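Local coordinates for protein transcriptional regulator Tm0710 (Thermotoga maritima, PDB 2A61) that probably binds DNA as a two-fold symmetric dimer through winged helix-turn-helix domains and regulates transcription, as a member of the MarR family, at the interface of chains A and B. Residues are numbered along the deposited sequence; one frame, centred on the assembly and turned at random. Chains: chain A/B, transcriptional regulator Tm0710.

The interface of chains A and B. Residues chain A 4-5, 7-8; chain B 109-110, 112-113.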
loop_
_atom_site.group_PDB
_atom_site.type_symbol
_atom_site.label_atom_id
_atom_site.label_comp_id
_atom_site.label_asym_id
_atom_site.label_seq_id
_atom_site.Cartn_x
_atom_site.Cartn_y
_atom_site.Cartn_z
ATOM N N LYS A 4 8.357 2.739 -19.467
ATOM C CA LYS A 4 7.737 3.734 -18.510
ATOM C C LYS A 4 6.303 3.327 -18.145
ATOM O O LYS A 4 5.956 3.193 -16.971
ATOM C CB LYS A 4 7.791 5.147 -19.108
ATOM C CG LYS A 4 6.895 6.200 -18.450
ATOM C CD LYS A 4 6.940 7.509 -19.247
ATOM C CE LYS A 4 6.173 8.634 -18.546
ATOM N NZ LYS A 4 6.062 9.937 -19.322
ATOM N N GLN A 5 5.469 3.134 -19.164
ATOM C CA GLN A 5 4.143 2.616 -18.963
ATOM C C GLN A 5 4.225 1.140 -18.574
ATOM O O GLN A 5 3.581 0.756 -17.593
ATOM C CB GLN A 5 3.255 2.841 -20.182
ATOM C CG GLN A 5 2.119 1.842 -20.378
ATOM C CD GLN A 5 1.414 2.074 -21.693
ATOM O OE1 GLN A 5 0.785 3.120 -21.897
ATOM N NE2 GLN A 5 1.545 1.114 -22.623
ATOM N N PHE A 7 7.030 -0.370 -17.535
ATOM C CA PHE A 7 7.805 -0.281 -16.284
ATOM C C PHE A 7 6.909 -0.058 -15.043
ATOM O O PHE A 7 7.015 -0.800 -14.084
ATOM C CB PHE A 7 8.874 0.818 -16.402
ATOM C CG PHE A 7 10.175 0.515 -15.697
ATOM C CD1 PHE A 7 11.366 0.455 -16.424
ATOM C CD2 PHE A 7 10.223 0.352 -14.299
ATOM C CE1 PHE A 7 12.596 0.216 -15.789
ATOM C CE2 PHE A 7 11.450 0.115 -13.635
ATOM C CZ PHE A 7 12.640 0.042 -14.399
ATOM N N GLU A 8 6.023 0.938 -15.088
ATOM C CA GLU A 8 5.063 1.213 -14.014
ATOM C C GLU A 8 4.106 0.055 -13.726
ATOM O O GLU A 8 3.818 -0.251 -12.550
ATOM C CB GLU A 8 4.251 2.473 -14.322
ATOM C CG GLU A 8 3.502 3.053 -13.116
ATOM C CD GLU A 8 2.132 2.431 -12.898
ATOM O OE1 GLU A 8 1.497 1.976 -13.873
ATOM O OE2 GLU A 8 1.700 2.373 -11.726
ATOM N N GLU B 109 4.292 6.841 -13.526
ATOM C CA GLU B 109 4.961 6.752 -14.823
ATOM C C GLU B 109 6.091 7.805 -14.958
ATOM O O GLU B 109 7.220 7.474 -15.350
ATOM C CB GLU B 109 3.928 6.922 -15.947
ATOM C CG GLU B 109 3.121 5.681 -16.198
ATOM C CD GLU B 109 2.037 5.824 -17.299
ATOM O OE1 GLU B 109 1.811 6.936 -17.784
ATOM O OE2 GLU B 109 1.395 4.807 -17.658
ATOM N N ASN B 110 5.781 9.059 -14.616
ATOM C CA ASN B 110 6.732 10.150 -14.791
ATOM C C ASN B 110 7.906 10.049 -13.843
ATOM O O ASN B 110 8.997 10.489 -14.175
ATOM C CB ASN B 110 6.060 11.504 -14.640
ATOM C CG ASN B 110 5.123 11.818 -15.779
ATOM O OD1 ASN B 110 5.099 11.123 -16.802
ATOM N ND2 ASN B 110 4.333 12.870 -15.610
ATOM N N ILE B 112 9.038 7.121 -12.859
ATOM C CA ILE B 112 9.826 6.119 -13.525
ATOM C C ILE B 112 10.553 6.681 -14.761
ATOM O O ILE B 112 11.645 6.265 -15.049
ATOM C CB ILE B 112 8.959 4.863 -13.855
ATOM C CG1 ILE B 112 8.714 4.054 -12.579
ATOM C CG2 ILE B 112 9.640 4.006 -14.945
ATOM C CD1 ILE B 112 7.232 3.577 -12.413
ATOM N N GLU B 113 9.944 7.604 -15.493
ATOM C CA GLU B 113 10.634 8.273 -16.602
ATOM C C GLU B 113 11.899 9.063 -16.201
ATOM O O GLU B 113 12.900 9.012 -16.922
ATOM C CB GLU B 113 9.703 9.184 -17.392
ATOM C CG GLU B 113 10.250 9.486 -18.773
ATOM C CD GLU B 113 9.687 10.739 -19.374
ATOM O OE1 GLU B 113 10.451 11.451 -20.075
ATOM O OE2 GLU B 113 8.489 11.019 -19.140
HETATM O O HOH W 1 1.128 2.490 -16.538
#
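This patch belongs to the helical dimerisation region typical of MarR regulators. A:Lys4, just ahead of helix 5-23, and A:Phe7 and A:Glu8 in its first turn meet B:Glu109, B:Ile112 and B:Glu113 of helix 95-119. A:Lys4 reaches across the surface of the chain B helix. Its CG is anti to the backbone N (chi1 165°), and the remaining torsions are also extended, which carries the amine far from its own backbone, out to B:Asn110 and B:Glu113. There A:Lys4 NZ makes a salt bridge to B:Glu113 OE2 at 2.7 Å. It meets this carboxylate oxygen on the anti side, 31° out of the plane. A:Lys4 NZ also donates a hydrogen bond to the side-chain amide oxygen OD1 of B:Asn110, 2.9 Å away. The amine approaches OD1 nearly in line with the C=O bond, at a C=O...N angle of 158°, and a little off the carbonyl plane. B:Asn110 and B:Glu113 are three residues apart, about one turn of helix 95-119, so the amine is gripped by two acceptors on the same helix. The methylenes of A:Lys4 pack as well: A:Lys4 CD lies 3.7 Å from B:Glu113 CB, and CE rests near B:Glu109 CB. Cutting this side chain back to an alanine is likely to leave the B:Glu113 carboxylate without its cationic mate and B:Asn110 OD1 without this donor, and to uncover the aliphatic parts of B:Glu109 and B:Glu113. B:Ile112 supplies the apolar centre with both of its branches. B:Ile112 CG2 touches A:Phe7 CB at 3.6 Å and also the adjoining ring carbon CG. B:Ile112 CD1, on the other branch, sits 3.6 Å from A:Glu8 CA. The carboxylates of A:Glu8 and B:Glu109 do not touch, and water 1 joins them. Water 1 lies 2.7 Å from A:Glu8 OE1 and 2.6 Å from B:Glu109 OE2, and it also pairs with the backbone O of A:Gln5. This water is likely to ease the closeness of two like charges. The patch has a twin with the chains exchanged, and together they probably help tie each N-terminal helix to the partner subunit and stabilise the dimer.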